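Local coordinates for protein methylenetetrahydrofolate--tRNA-(uracil-5-)-methyltransferase TrmFO (PDB 3G5S) that probably catalyses the folate- and FAD-dependent methylation of uridine 54 in transfer RNA to 5-methyluridine, with reducing power from NADH or NADPH, at residues Y103-E106 and R107-H111; L141-A144 and L145-R148; M191-E194 and E195-F199; Q264-K267 and A268-W272; W283-Q286 and K287-I290. All coordinates share one frame; numbering follows the deposited sequence. Where two conformers were deposited one is given.

Contact 1: residues Y103-E106 and R107-H111; sequences YITE and RLTGH
Y103 swings its ring away from its own backbone N (chi1 178°), while R107, one turn on, keeps CG beside its N and bends at chi2 and chi3; the two side chains therefore run side by side and point the same way. R107 CG sits over one face of the Y103 ring, 3.9 Å from the ring centroid, a CH-pi contact offset toward the rim near CZ and CE2. Beyond it the guanidinium stands almost upright to the ring, the planes 83° apart, and R107 NH1 gives Y103 OH a weak, bent bond of 3.0 Å. That hydroxyl is also hydrogen-bonded to E80, whose carboxylate forms a long, weak ion pair with R107. An alanine here would remove ring and hydroxyl and is likely to set the R107 chain free to turn and to leave E80 without its hydroxyl partner. On another side of the helix T109 OG1 donates to T105 O at 2.8 Å; the T109 amide also binds that oxygen, from the opposite face of the carbonyl plane. I104 CG2 meets L108 CD1 at 3.9 Å on the buried side, where I104 touches helix 77-84 and L108 touches helix 11-22. These i to i+4 pairs are those of the last turns of an alpha-helix, here helix 97-109 packed beside the dinucleotide-binding helix of a Rossmann-type FAD domain.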
# COMPACT_ATOMS: atom_id res chain seq x y z
N TYR A 103 1.99 -21.98 -11.80
CA TYR A 103 2.25 -21.40 -13.11
C TYR A 103 3.41 -20.41 -13.06
O TYR A 103 4.30 -20.44 -13.91
CB TYR A 103 0.98 -20.72 -13.65
CG TYR A 103 1.13 -20.04 -14.99
CD1 TYR A 103 0.95 -20.74 -16.18
CD2 TYR A 103 1.44 -18.69 -15.08
CE1 TYR A 103 1.08 -20.11 -17.40
CE2 TYR A 103 1.57 -18.05 -16.30
CZ TYR A 103 1.40 -18.77 -17.46
OH TYR A 103 1.53 -18.14 -18.68
N ILE A 104 3.38 -19.53 -12.07
CA ILE A 104 4.44 -18.54 -11.92
C ILE A 104 5.80 -19.21 -11.71
O ILE A 104 6.80 -18.83 -12.32
CB ILE A 104 4.10 -17.58 -10.76
CG1 ILE A 104 2.88 -16.73 -11.13
CG2 ILE A 104 5.29 -16.70 -10.42
CD1 ILE A 104 2.29 -15.95 -9.99
N THR A 105 5.82 -20.22 -10.85
CA THR A 105 7.05 -20.92 -10.54
C THR A 105 7.60 -21.63 -11.78
O THR A 105 8.80 -21.59 -12.04
CB THR A 105 6.84 -21.93 -9.40
OG1 THR A 105 6.40 -21.24 -8.23
CG2 THR A 105 8.13 -22.68 -9.10
N GLU A 106 6.72 -22.27 -12.54
CA GLU A 106 7.13 -22.95 -13.76
C GLU A 106 7.68 -21.99 -14.82
O GLU A 106 8.73 -22.25 -15.42
CB GLU A 106 5.98 -23.77 -14.35
CG GLU A 106 5.51 -24.92 -13.47
CD GLU A 106 4.44 -25.77 -14.13
OE1 GLU A 106 4.58 -26.06 -15.34
OE2 GLU A 106 3.47 -26.14 -13.45
N ARG A 107 6.99 -20.87 -15.04
CA ARG A 107 7.41 -19.93 -16.07
C ARG A 107 8.77 -19.33 -15.73
O ARG A 107 9.63 -19.19 -16.59
CB ARG A 107 6.38 -18.82 -16.30
CG ARG A 107 5.06 -19.25 -16.94
CD ARG A 107 5.23 -19.99 -18.26
NE ARG A 107 6.01 -19.25 -19.26
CZ ARG A 107 5.53 -18.26 -20.01
NH1 ARG A 107 4.28 -17.85 -19.87
NH2 ARG A 107 6.31 -17.67 -20.91
N LEU A 108 8.96 -18.95 -14.47
CA LEU A 108 10.23 -18.39 -14.04
C LEU A 108 11.35 -19.42 -14.07
O LEU A 108 12.40 -19.19 -14.68
CB LEU A 108 10.10 -17.80 -12.63
CG LEU A 108 9.46 -16.41 -12.59
CD1 LEU A 108 9.01 -16.05 -11.19
CD2 LEU A 108 10.42 -15.37 -13.14
N THR A 109 11.13 -20.56 -13.43
CA THR A 109 12.17 -21.56 -13.29
C THR A 109 12.65 -22.06 -14.65
O THR A 109 13.83 -22.38 -14.82
CB THR A 109 11.71 -22.74 -12.41
OG1 THR A 109 11.36 -22.25 -11.11
CG2 THR A 109 12.82 -23.77 -12.26
N GLY A 110 11.75 -22.11 -15.62
CA GLY A 110 12.08 -22.58 -16.95
C GLY A 110 12.75 -21.58 -17.88
O GLY A 110 13.15 -21.94 -18.98
N HIS A 111 12.89 -20.33 -17.44
CA HIS A 111 13.51 -19.31 -18.28
C HIS A 111 15.03 -19.48 -18.33
O HIS A 111 15.67 -19.60 -17.29
CB HIS A 111 13.16 -17.91 -17.78
CG HIS A 111 13.36 -16.85 -18.82
ND1 HIS A 111 14.61 -16.45 -19.24
CD2 HIS A 111 12.47 -16.15 -19.56
CE1 HIS A 111 14.48 -15.53 -20.18
NE2 HIS A 111 13.19 -15.33 -20.39

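Contact 2: residues L141-A144 and L145-R148; sequences LAEA and LKRR
K146 reaches back one turn to E143. Its CB lies 3.7 Å from A142 O and its CG comes closer to the same oxygen, at 3.4 Å, so the root of the chain rides along the backbone carbonyl that its own amide bonds. A bend at chi3 (-54°) then turns the chain back: CE meets E143 OE2 at 3.1 Å, and NZ closes a salt bridge to that oxygen at 2.8 Å. The ammonium arrives from above the carboxylate plane, 35° out of it, and also has a weak hydrogen bond to Y156 OH. E143 is bent at chi2, which brings its carboxylate round to the lysine. R147 lays one guanidinium face over the backbone, with A144 CA 3.5 Å from NH2. Its NH1 gives a hydrogen bond of 2.9 Å to a water lying at the guanidinium edge, and that water makes only a weak bond to E143 OE1; the stronger partner of R147 is E123, through a salt bridge. The arrangement is an i to i+3 salt bridge on the outer side of an amphipathic alpha-helix, helix 139-149, whose buried side packs A142 and L145 on L154 of strand 154-155 and, through L141, lines the FAD pocket.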
# COMPACT_ATOMS: atom_id res chain seq x y z
N LEU A 141 18.15 -9.18 7.13
CA LEU A 141 18.10 -8.17 6.08
C LEU A 141 17.50 -6.87 6.60
O LEU A 141 17.94 -5.78 6.22
CB LEU A 141 17.36 -8.67 4.85
CG LEU A 141 17.46 -7.73 3.65
CD1 LEU A 141 18.89 -7.60 3.15
CD2 LEU A 141 16.55 -8.22 2.53
N ALA A 142 16.50 -6.96 7.47
CA ALA A 142 15.95 -5.77 8.09
C ALA A 142 17.05 -5.01 8.86
O ALA A 142 17.16 -3.79 8.77
CB ALA A 142 14.78 -6.12 9.02
N GLU A 143 17.88 -5.75 9.59
CA GLU A 143 18.99 -5.12 10.31
C GLU A 143 19.96 -4.44 9.35
O GLU A 143 20.45 -3.34 9.62
CB GLU A 143 19.72 -6.15 11.16
CG GLU A 143 18.94 -6.61 12.38
CD GLU A 143 18.67 -5.48 13.35
OE1 GLU A 143 19.62 -4.72 13.67
OE2 GLU A 143 17.52 -5.35 13.81
N ALA A 144 20.23 -5.09 8.22
CA ALA A 144 21.12 -4.51 7.22
C ALA A 144 20.55 -3.21 6.65
O ALA A 144 21.28 -2.24 6.42
CB ALA A 144 21.39 -5.52 6.11
N LEU A 145 19.24 -3.19 6.40
CA LEU A 145 18.60 -1.99 5.89
C LEU A 145 18.63 -0.86 6.91
O LEU A 145 18.87 0.30 6.55
CB LEU A 145 17.15 -2.30 5.49
CG LEU A 145 17.05 -3.09 4.18
CD1 LEU A 145 15.66 -3.71 4.05
CD2 LEU A 145 17.36 -2.19 2.99
N LYS A 146 18.40 -1.18 8.18
CA LYS A 146 18.49 -0.17 9.22
C LYS A 146 19.90 0.40 9.33
O LYS A 146 20.08 1.60 9.50
CB LYS A 146 18.05 -0.74 10.57
CG LYS A 146 16.57 -1.06 10.64
CD LYS A 146 16.12 -1.37 12.06
CE LYS A 146 16.95 -2.46 12.70
NZ LYS A 146 16.49 -2.75 14.09
N ARG A 147 20.91 -0.46 9.22
CA ARG A 147 22.30 -0.01 9.29
C ARG A 147 22.61 0.97 8.16
O ARG A 147 23.26 2.00 8.38
CB ARG A 147 23.26 -1.19 9.22
CG ARG A 147 23.45 -1.96 10.51
CD ARG A 147 24.72 -2.80 10.47
NE ARG A 147 24.76 -3.69 9.31
CZ ARG A 147 24.21 -4.89 9.28
NH1 ARG A 147 23.57 -5.36 10.34
NH2 ARG A 147 24.29 -5.64 8.19
N ARG A 148 22.16 0.64 6.96
CA ARG A 148 22.51 1.42 5.78
C ARG A 148 21.70 2.71 5.67
O ARG A 148 22.25 3.76 5.32
CB ARG A 148 22.34 0.54 4.53
CG ARG A 148 22.60 1.18 3.17
CD ARG A 148 24.07 1.28 2.78
NE ARG A 148 24.88 0.13 3.15
CZ ARG A 148 25.20 -0.89 2.34
NH1 ARG A 148 24.76 -0.93 1.09
NH2 ARG A 148 25.98 -1.86 2.79
O HOH W 1 22.86 -4.30 12.90

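Contact 3: residues M191-E194 and E195-F199; sequences MTEE and EYRRF
A capping box starts helix 193-205, with T192 at the N-cap and E195 three residues on, each side chain binding the other's backbone amide. T192 OG1 stands between its own backbone N and carbonyl carbon (chi1 62°), a position from which it accepts from E195 N at 3.1 Å in a nearly straight bond. In return E195 OE1 accepts from T192 N at 2.9 Å, met on the anti side and 19° out of the carboxylate plane, so that two amides at the helix start are satisfied by side chains. The carboxylate also sits where the positive end of the helix dipole would probably favour a negative charge. An alanine in place of E195 would remove the carboxylate and is likely to leave the T192 amide without its mate, with only the T192 OG1 half of the box remaining. From the first residue of the helix, E193 lies beside R197 one turn on, the two side chains pointing the same way; E193 OE2 meets the edge of the guanidinium, 3.4 Å from R197 NH1, in a salt bridge with the two planes 40° apart. Toward the interior, the selenium of M191, a selenomethionine, makes an oblique Met-aromatic contact with the F199 ring, doubtful in detail because it belongs to one of two modelled conformers. Y196 OH bonds Y234 O, and the two tyrosine rings meet edge to face. M191 ends strand 187-191, so the whole is a strand-to-helix junction, with the capping box where the chain leaves the antiparallel sheet and enters helix 193-205.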
# COMPACT_ATOMS: atom_id res chain seq x y z
N MSE A 191 -16.72 17.71 18.98
CA MSE A 191 -17.79 16.83 19.41
C MSE A 191 -18.27 17.29 20.78
O MSE A 191 -17.47 17.74 21.60
CB MSE A 191 -17.23 15.43 19.55
CG MSE A 191 -18.22 14.35 19.30
SE MSE A 191 -17.26 12.72 19.09
CE MSE A 191 -16.18 13.18 17.61
N THR A 192 -19.57 17.15 21.03
CA THR A 192 -20.11 17.39 22.36
C THR A 192 -19.90 16.15 23.20
O THR A 192 -19.55 15.08 22.69
CB THR A 192 -21.62 17.66 22.32
OG1 THR A 192 -22.28 16.50 21.80
CG2 THR A 192 -21.94 18.87 21.45
N GLU A 193 -20.15 16.28 24.50
CA GLU A 193 -20.09 15.14 25.40
C GLU A 193 -21.04 14.02 24.98
O GLU A 193 -20.68 12.85 25.04
CB GLU A 193 -20.37 15.59 26.84
CG GLU A 193 -20.10 14.54 27.91
CD GLU A 193 -20.27 15.09 29.32
OE1 GLU A 193 -20.71 16.26 29.46
OE2 GLU A 193 -19.97 14.37 30.29
N GLU A 194 -22.26 14.36 24.55
CA GLU A 194 -23.19 13.32 24.12
C GLU A 194 -22.72 12.61 22.85
O GLU A 194 -22.86 11.40 22.72
CB GLU A 194 -24.60 13.88 23.92
CG GLU A 194 -25.55 12.96 23.13
CD GLU A 194 -25.79 11.60 23.78
OE1 GLU A 194 -25.47 11.43 24.98
OE2 GLU A 194 -26.32 10.69 23.10
N GLU A 195 -22.16 13.37 21.91
CA GLU A 195 -21.63 12.76 20.70
C GLU A 195 -20.45 11.85 21.02
O GLU A 195 -20.32 10.77 20.45
CB GLU A 195 -21.24 13.83 19.69
CG GLU A 195 -22.44 14.53 19.09
CD GLU A 195 -22.10 15.77 18.28
OE1 GLU A 195 -21.11 16.45 18.62
OE2 GLU A 195 -22.83 16.07 17.32
N TYR A 196 -19.60 12.29 21.95
CA TYR A 196 -18.50 11.44 22.39
C TYR A 196 -19.02 10.16 23.04
O TYR A 196 -18.53 9.07 22.75
CB TYR A 196 -17.57 12.18 23.35
CG TYR A 196 -16.55 11.25 23.95
CD1 TYR A 196 -15.48 10.78 23.19
CD2 TYR A 196 -16.67 10.80 25.26
CE1 TYR A 196 -14.56 9.90 23.73
CE2 TYR A 196 -15.75 9.93 25.80
CZ TYR A 196 -14.69 9.48 25.03
OH TYR A 196 -13.77 8.61 25.55
N ARG A 197 -20.01 10.29 23.91
CA ARG A 197 -20.56 9.11 24.57
C ARG A 197 -21.11 8.07 23.58
O ARG A 197 -20.85 6.88 23.73
CB ARG A 197 -21.61 9.52 25.62
CG ARG A 197 -21.06 10.46 26.70
CD ARG A 197 -21.99 10.58 27.91
NE ARG A 197 -21.71 9.56 28.93
CZ ARG A 197 -21.08 9.80 30.08
NH1 ARG A 197 -20.67 11.03 30.37
NH2 ARG A 197 -20.87 8.82 30.94
N ARG A 198 -21.85 8.52 22.57
CA ARG A 198 -22.37 7.63 21.53
C ARG A 198 -21.22 6.92 20.81
O ARG A 198 -21.26 5.71 20.59
CB ARG A 198 -23.24 8.39 20.52
CG ARG A 198 -23.80 7.54 19.35
CD ARG A 198 -24.35 8.39 18.19
NE ARG A 198 -24.87 7.57 17.09
CZ ARG A 198 -24.92 7.97 15.82
NH1 ARG A 198 -24.48 9.17 15.47
NH2 ARG A 198 -25.39 7.16 14.88
N PHE A 199 -20.20 7.69 20.44
CA PHE A 199 -19.05 7.19 19.71
C PHE A 199 -18.27 6.17 20.54
O PHE A 199 -17.94 5.08 20.08
CB PHE A 199 -18.17 8.37 19.30
CG PHE A 199 -17.02 7.99 18.41
CD1 PHE A 199 -17.23 7.66 17.09
CD2 PHE A 199 -15.73 8.02 18.89
CE1 PHE A 199 -16.17 7.33 16.26
CE2 PHE A 199 -14.67 7.69 18.07
CZ PHE A 199 -14.89 7.35 16.75

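Contact 4: residues Q264-K267 and A268-W272; sequences QEDK and AGRMW. With EDO (1,2-ethanediol), chain G.
Q264 and W272 face each other across the mouth of a beta hairpin, a non-hydrogen-bonded pair of the antiparallel strands 258-264 and 271-274. The indole lies under the Q264 backbone: Q264 CA is over the centre of its face, and Q264 CB makes a CH-pi contact 3.8 Å from the centroid of the six-membered ring. Inside the connection D266 does the gathering. Its CG is placed between the backbone N and the carbonyl carbon (chi1 63°), turning the carboxylate inward over the backbone of 269-271. D266 OD2 accepts from R270 N at 2.9 Å through its syn lone pair, and D266 OD1 accepts from M271 N at 2.8 Å, but from above the carboxylate plane. A water donates to D266 OD2 and has a weak bond from R270 NH2; the guanidinium itself is held by R270 NE bonding G398 O, with A268 CB over one of its faces. These bonds satisfy a buried carboxylate and fix the loop's shape. G269 turns with positive phi (78°), and its N bonds D266 O from well above the carbonyl plane. E265 N to M271 O, 2.8 Å, is the backbone bond that closes the loop, while the E265 carboxylate goes to R263 and S273. W272 NE1 donates to G269 O at 2.9 Å, the oxygen lying in the plane of the indole.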
# COMPACT_ATOMS: atom_id res chain seq x y z
N GLN A 264 -3.25 15.95 6.51
CA GLN A 264 -3.03 15.73 5.09
C GLN A 264 -1.93 14.69 4.87
O GLN A 264 -0.84 14.79 5.44
CB GLN A 264 -2.66 17.05 4.43
CG GLN A 264 -2.45 16.95 2.94
CD GLN A 264 -2.18 18.28 2.28
OE1 GLN A 264 -1.58 18.34 1.20
NE2 GLN A 264 -2.62 19.36 2.91
N GLU A 265 -2.20 13.69 4.02
CA GLU A 265 -1.23 12.64 3.74
C GLU A 265 -0.56 12.79 2.38
O GLU A 265 0.63 12.54 2.24
CB GLU A 265 -1.87 11.26 3.83
CG GLU A 265 -2.36 10.89 5.21
CD GLU A 265 -1.28 10.88 6.28
OE1 GLU A 265 -0.07 10.86 5.95
OE2 GLU A 265 -1.64 10.88 7.47
N ASP A 266 -1.33 13.17 1.37
CA ASP A 266 -0.81 13.28 0.02
C ASP A 266 -0.43 14.72 -0.32
O ASP A 266 -0.92 15.67 0.27
CB ASP A 266 -1.82 12.74 -1.01
CG ASP A 266 -3.11 13.53 -1.04
OD1 ASP A 266 -3.52 14.04 0.03
OD2 ASP A 266 -3.74 13.61 -2.12
N LYS A 267 0.46 14.86 -1.29
CA LYS A 267 0.88 16.17 -1.77
C LYS A 267 -0.32 16.97 -2.28
O LYS A 267 -0.43 18.16 -2.02
CB LYS A 267 1.92 16.00 -2.87
CG LYS A 267 2.70 17.25 -3.21
CD LYS A 267 3.79 16.92 -4.22
CE LYS A 267 4.82 18.04 -4.29
NZ LYS A 267 4.19 19.34 -4.58
N ALA A 268 -1.22 16.30 -2.99
CA ALA A 268 -2.38 16.96 -3.60
C ALA A 268 -3.45 17.37 -2.59
O ALA A 268 -4.31 18.19 -2.90
CB ALA A 268 -2.99 16.07 -4.69
N GLY A 269 -3.42 16.79 -1.40
CA GLY A 269 -4.39 17.13 -0.38
C GLY A 269 -5.76 16.48 -0.56
O GLY A 269 -6.72 16.93 0.05
N ARG A 270 -5.84 15.43 -1.37
CA ARG A 270 -7.08 14.67 -1.50
C ARG A 270 -7.30 13.67 -0.36
O ARG A 270 -8.42 13.20 -0.17
CB ARG A 270 -7.10 13.89 -2.82
CG ARG A 270 -7.22 14.75 -4.04
CD ARG A 270 -7.32 13.91 -5.30
NE ARG A 270 -6.08 13.20 -5.60
CZ ARG A 270 -5.12 13.65 -6.40
NH1 ARG A 270 -5.24 14.84 -6.98
NH2 ARG A 270 -4.04 12.93 -6.61
N MSE A 271 -6.24 13.34 0.37
CA MSE A 271 -6.28 12.22 1.31
C MSE A 271 -5.89 12.66 2.71
O MSE A 271 -4.76 13.10 2.93
CB MSE A 271 -5.34 11.11 0.83
CG MSE A 271 -5.72 10.58 -0.53
SE MSE A 271 -4.39 9.44 -1.33
CE MSE A 271 -4.55 8.01 -0.11
N TRP A 272 -6.83 12.55 3.65
CA TRP A 272 -6.62 12.99 5.02
C TRP A 272 -6.88 11.85 5.99
O TRP A 272 -7.92 11.20 5.94
CB TRP A 272 -7.54 14.18 5.33
CG TRP A 272 -7.12 15.43 4.61
CD1 TRP A 272 -7.05 15.61 3.25
CD2 TRP A 272 -6.68 16.66 5.19
NE1 TRP A 272 -6.60 16.88 2.97
CE2 TRP A 272 -6.37 17.54 4.14
CE3 TRP A 272 -6.51 17.10 6.51
CZ2 TRP A 272 -5.90 18.84 4.36
CZ3 TRP A 272 -6.06 18.38 6.73
CH2 TRP A 272 -5.76 19.24 5.66
C1 EDO G . 2.08 15.70 2.40
O1 EDO G . 2.60 14.87 1.36
C2 EDO G . 3.08 15.85 3.54
O2 EDO G . 4.40 15.95 3.00
O HOH W 2 -3.32 11.67 -3.96

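Contact 5: residues W283-Q286 and K287-I290; sequences WPEQ and KRLI
E285 and R288, on the outer side of the short alpha-helix 283-290, lie alongside each other and point the same way, an i to i+3 salt bridge. Their flat groups are not coplanar: carboxylate and guanidinium are turned 40° apart. E285 bends at chi2 (-70°) and R288 at chi3, which brings the glutamate oxygens to the guanidinium edge that carries NE and NH2. R288 NE donates to E285 OE1 at 3.1 Å, with the oxygen in the guanidinium plane but the nitrogen 35° out of the carboxylate plane on the syn side. R288 NH2 adds weak bonds to both oxygens, so E285 OE1 is gripped twice. E285 OE2 also accepts from the amide of Q207, just beyond helix 193-205, which gives the carboxylate a second partner outside the helix. Over the centre of one guanidinium face lies L289 CD2, 3.9 Å above the plane; the same methyl comes within 3.3 Å of E285 O. L289 also touches F199, A202 and L203 of helix 193-205, so one side chain touches both that helix and the arginine. On a further side of the helix Q286 runs out extended beyond CG, its amide oxygen taken by the G305 amide and its amide nitrogen donating to L281 O, before the helix begins. W283 leads off the first turn and stacks on Y304. At the last turn the buried I290 folds back over the carbonyl of Q286, which its own amide bonds, with I290 CG1 3.1 Å from Q286 O.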
# COMPACT_ATOMS: atom_id res chain seq x y z
N TRP A 283 -13.64 -3.51 8.40
CA TRP A 283 -13.80 -2.31 7.60
C TRP A 283 -15.23 -1.73 7.62
O TRP A 283 -15.39 -0.52 7.76
CB TRP A 283 -13.22 -2.53 6.20
CG TRP A 283 -11.72 -2.75 6.25
CD1 TRP A 283 -10.95 -2.89 7.38
CD2 TRP A 283 -10.83 -2.89 5.14
NE1 TRP A 283 -9.63 -3.08 7.03
CE2 TRP A 283 -9.53 -3.09 5.67
CE3 TRP A 283 -10.99 -2.87 3.76
CZ2 TRP A 283 -8.41 -3.25 4.86
CZ3 TRP A 283 -9.88 -3.03 2.95
CH2 TRP A 283 -8.61 -3.22 3.51
N PRO A 284 -16.27 -2.58 7.51
CA PRO A 284 -17.62 -2.00 7.59
C PRO A 284 -17.88 -1.33 8.94
O PRO A 284 -18.63 -0.35 9.01
CB PRO A 284 -18.53 -3.22 7.42
CG PRO A 284 -17.70 -4.19 6.61
CD PRO A 284 -16.30 -4.01 7.13
N GLU A 285 -17.27 -1.84 10.00
CA GLU A 285 -17.40 -1.21 11.31
C GLU A 285 -16.69 0.14 11.36
O GLU A 285 -17.20 1.10 11.93
CB GLU A 285 -16.89 -2.12 12.42
CG GLU A 285 -17.68 -3.40 12.58
CD GLU A 285 -19.08 -3.17 13.14
OE1 GLU A 285 -19.94 -2.57 12.44
OE2 GLU A 285 -19.33 -3.60 14.28
N GLN A 286 -15.51 0.22 10.75
CA GLN A 286 -14.82 1.49 10.66
C GLN A 286 -15.68 2.53 9.95
O GLN A 286 -15.77 3.66 10.40
CB GLN A 286 -13.50 1.33 9.91
CG GLN A 286 -12.44 0.53 10.65
CD GLN A 286 -11.10 0.54 9.94
OE1 GLN A 286 -10.67 1.57 9.43
NE2 GLN A 286 -10.44 -0.61 9.92
N LYS A 287 -16.29 2.14 8.84
CA LYS A 287 -17.13 3.08 8.12
C LYS A 287 -18.29 3.59 8.98
O LYS A 287 -18.57 4.78 9.04
CB LYS A 287 -17.66 2.46 6.82
CG LYS A 287 -18.53 3.40 6.02
CD LYS A 287 -18.97 2.75 4.72
CE LYS A 287 -19.83 3.69 3.90
NZ LYS A 287 -20.24 3.07 2.61
N ARG A 288 -18.96 2.67 9.66
CA ARG A 288 -20.09 3.04 10.51
C ARG A 288 -19.66 4.01 11.61
O ARG A 288 -20.34 5.00 11.89
CB ARG A 288 -20.72 1.78 11.12
CG ARG A 288 -21.97 2.05 11.92
CD ARG A 288 -22.69 0.76 12.26
NE ARG A 288 -21.84 -0.15 13.02
CZ ARG A 288 -21.74 -0.14 14.35
NH1 ARG A 288 -22.43 0.73 15.06
NH2 ARG A 288 -20.94 -1.02 14.95
N LEU A 289 -18.52 3.72 12.22
CA LEU A 289 -18.00 4.55 13.30
C LEU A 289 -17.55 5.91 12.80
O LEU A 289 -17.87 6.95 13.39
CB LEU A 289 -16.85 3.82 14.00
CG LEU A 289 -17.23 2.86 15.13
CD1 LEU A 289 -17.35 3.62 16.44
CD2 LEU A 289 -18.53 2.12 14.83
N ILE A 290 -16.80 5.92 11.70
CA ILE A 290 -16.30 7.17 11.15
C ILE A 290 -17.44 8.12 10.83
O ILE A 290 -17.35 9.33 11.05
CB ILE A 290 -15.42 6.93 9.89
CG1 ILE A 290 -14.08 6.31 10.29
CG2 ILE A 290 -15.21 8.23 9.13
CD1 ILE A 290 -13.36 5.64 9.15

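All five contacts are local and follow in series along the chain; none nests within or crosses another. Contact 1 closes the end of helix 97-109 and contact 2 lies within helix 139-149, both in the part built around the parallel FAD-binding sheet, with centres about 30 Å apart. Contact 3 makes the step from strand 187-191 into helix 193-205, and contact 4 closes the hairpin between strands 258-264 and 271-274 of the same antiparallel sheet. Contact 5 forms the next helix, 283-290. Contacts 3 and 5 meet directly, F199 CE1 lying 3.4 Å from L289 O, which joins their two helices; contacts 1 and 3 are farthest apart, about 57 Å between centres.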